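Long-range contact in transmembrane oligosaccharyl transferase (Archaeoglobus fulgidus, PDB 3WAJ), which is a multi-pass membrane protein of the STT3/AglB family, with a zinc-binding GT-C-type membrane region followed by a large soluble C-terminal region: residues E634-G639 with S671-S676. Sequence-based numbering, arbitrary orientation.
Sequences EKYYGG and SELYYS
S671 grips two successive carbonyls of 634-639 with two of its own atoms. Its hydroxyl donates to the carbonyl of K635, OG to O 2.6 Å, with the donor tilted 18° from the carbonyl plane. Its amide donates to the next carbonyl, N of S671 to O of Y636 2.8 Å; this bond is nearly straight at the hydrogen (168°), although the donor stands well above the carbonyl plane. OG lies between the backbone N and carbonyl carbon of S671 (chi1 69°), a rotamer that turns it to K635 O, where it also accepts a weak hydrogen bond from N of L673 (N to OG of S671 3.2 Å). The hydroxyl thus joins the 3-10 turn 634-636 and, through the weak bond, the first of the helically wound residues 672-676. These loops lie in the large soluble C-terminal region of this STT3/AglB protein, where one follows helix 630-633 and the other leads into helix 678-684; G638 and G639 continue the pairing through backbone hydrogen bonds to I669. Around this polar centre, CB of Y674 lies 3.7 Å from O of Y636. The ring of Y636 presents its edge to the Y674 backbone, CD2 to N 4.0 Å, and is met obliquely by CB of L673. The hydroxyl of Y636 is hydrogen-bonded to OE2 of E627, while Y619 meets both the Y636 and Y674 rings edge-to-face. At the exposed K635, the extended chain crosses that of L673 obliquely, CD of K635 lying 3.6 Å from CD2 of L673, while CG of K635 sits over one face of the Y636 ring, toward its rim.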
loop_
_atom_site.group_PDB
_atom_site.type_symbol
_atom_site.label_atom_id
_atom_site.label_comp_id
_atom_site.label_asym_id
_atom_site.label_seq_id
_atom_site.Cartn_x
_atom_site.Cartn_y
_atom_site.Cartn_z
ATOM N N GLU A 634 22.122 -7.413 -7.542
ATOM C CA GLU A 634 23.043 -8.108 -6.651
ATOM C C GLU A 634 24.466 -7.536 -6.640
ATOM O O GLU A 634 25.272 -7.875 -5.774
ATOM C CB GLU A 634 23.030 -9.614 -6.925
ATOM C CG GLU A 634 21.789 -10.314 -6.352
ATOM C CD GLU A 634 21.844 -10.471 -4.831
ATOM O OE1 GLU A 634 22.937 -10.298 -4.250
ATOM O OE2 GLU A 634 20.796 -10.773 -4.213
ATOM N N LYS A 635 24.767 -6.663 -7.590
ATOM C CA LYS A 635 26.068 -6.013 -7.637
ATOM C C LYS A 635 26.195 -4.945 -6.545
ATOM O O LYS A 635 27.282 -4.397 -6.317
ATOM C CB LYS A 635 26.306 -5.385 -9.016
ATOM C CG LYS A 635 25.527 -4.078 -9.241
ATOM C CD LYS A 635 25.685 -3.538 -10.674
ATOM C CE LYS A 635 24.879 -2.249 -10.855
ATOM N NZ LYS A 635 25.345 -1.400 -11.998
ATOM N N TYR A 636 25.090 -4.632 -5.878
ATOM C CA TYR A 636 25.157 -3.668 -4.782
ATOM C C TYR A 636 25.559 -4.339 -3.449
ATOM O O TYR A 636 25.747 -3.664 -2.446
ATOM C CB TYR A 636 23.851 -2.861 -4.672
ATOM C CG TYR A 636 23.624 -1.912 -5.845
ATOM C CD1 TYR A 636 22.743 -2.231 -6.868
ATOM C CD2 TYR A 636 24.309 -0.704 -5.930
ATOM C CE1 TYR A 636 22.538 -1.365 -7.944
ATOM C CE2 TYR A 636 24.119 0.167 -7.003
ATOM C CZ TYR A 636 23.233 -0.164 -8.000
ATOM O OH TYR A 636 23.049 0.709 -9.055
ATOM N N TYR A 637 25.730 -5.662 -3.463
ATOM C CA TYR A 637 26.021 -6.417 -2.241
ATOM C C TYR A 637 27.260 -7.310 -2.321
ATOM O O TYR A 637 27.595 -7.826 -3.389
ATOM C CB TYR A 637 24.781 -7.203 -1.791
ATOM C CG TYR A 637 23.646 -6.267 -1.469
ATOM C CD1 TYR A 637 23.579 -5.643 -0.226
ATOM C CD2 TYR A 637 22.678 -5.951 -2.422
ATOM C CE1 TYR A 637 22.559 -4.755 0.076
ATOM C CE2 TYR A 637 21.644 -5.066 -2.127
ATOM C CZ TYR A 637 21.595 -4.469 -0.869
ATOM O OH TYR A 637 20.595 -3.586 -0.537
ATOM N N GLY A 638 27.951 -7.448 -1.184
ATOM C CA GLY A 638 29.148 -8.268 -1.064
ATOM C C GLY A 638 28.852 -9.459 -0.181
ATOM O O GLY A 638 27.871 -10.183 -0.429
ATOM N N GLY A 639 29.664 -9.661 0.863
ATOM C CA GLY A 639 29.485 -10.814 1.732
ATOM C C GLY A 639 29.023 -10.534 3.157
ATOM O O GLY A 639 28.010 -9.864 3.395
ATOM N N SER A 671 28.373 -3.771 -1.391
ATOM C CA SER A 671 29.605 -3.774 -2.192
ATOM C C SER A 671 30.159 -2.360 -2.236
ATOM O O SER A 671 29.534 -1.429 -1.711
ATOM C CB SER A 671 29.316 -4.238 -3.621
ATOM O OG SER A 671 28.556 -3.272 -4.313
ATOM N N GLU A 672 31.314 -2.185 -2.872
ATOM C CA GLU A 672 31.870 -0.848 -3.053
ATOM C C GLU A 672 30.899 0.047 -3.829
ATOM O O GLU A 672 30.799 1.253 -3.568
ATOM C CB GLU A 672 33.225 -0.914 -3.761
ATOM C CG GLU A 672 34.067 0.348 -3.580
ATOM C CD GLU A 672 35.509 0.156 -4.007
ATOM O OE1 GLU A 672 35.728 -0.348 -5.125
ATOM O OE2 GLU A 672 36.419 0.501 -3.217
ATOM N N LEU A 673 30.170 -0.553 -4.767
ATOM C CA LEU A 673 29.219 0.184 -5.601
ATOM C C LEU A 673 28.182 0.958 -4.786
ATOM O O LEU A 673 27.948 2.142 -5.024
ATOM C CB LEU A 673 28.510 -0.764 -6.546
ATOM C CG LEU A 673 28.576 -0.311 -7.996
ATOM C CD1 LEU A 673 30.029 -0.262 -8.460
ATOM C CD2 LEU A 673 27.774 -1.269 -8.837
ATOM N N TYR A 674 27.567 0.277 -3.827
ATOM C CA TYR A 674 26.592 0.894 -2.938
ATOM C C TYR A 674 27.056 2.269 -2.419
ATOM O O TYR A 674 26.321 3.265 -2.516
ATOM C CB TYR A 674 26.274 -0.080 -1.791
ATOM C CG TYR A 674 25.412 0.493 -0.683
ATOM C CD1 TYR A 674 25.990 1.148 0.409
ATOM C CD2 TYR A 674 24.023 0.383 -0.728
ATOM C CE1 TYR A 674 25.214 1.676 1.426
ATOM C CE2 TYR A 674 23.230 0.914 0.287
ATOM C CZ TYR A 674 23.838 1.550 1.364
ATOM O OH TYR A 674 23.073 2.078 2.377
ATOM N N TYR A 675 28.292 2.333 -1.919
ATOM C CA TYR A 675 28.795 3.565 -1.324
ATOM C C TYR A 675 28.911 4.750 -2.281
ATOM O O TYR A 675 29.124 5.888 -1.854
ATOM C CB TYR A 675 30.091 3.295 -0.559
ATOM C CG TYR A 675 29.842 2.322 0.568
ATOM C CD1 TYR A 675 29.392 2.769 1.804
ATOM C CD2 TYR A 675 30.002 0.949 0.381
ATOM C CE1 TYR A 675 29.148 1.880 2.830
ATOM C CE2 TYR A 675 29.755 0.057 1.399
ATOM C CZ TYR A 675 29.330 0.526 2.621
ATOM O OH TYR A 675 29.087 -0.365 3.652
ATOM N N SER A 676 28.727 4.481 -3.569
ATOM C CA SER A 676 28.701 5.538 -4.578
ATOM C C SER A 676 27.290 6.001 -4.943
ATOM O O SER A 676 27.116 6.996 -5.633
ATOM C CB SER A 676 29.411 5.077 -5.842
ATOM O OG SER A 676 30.790 5.054 -5.605
#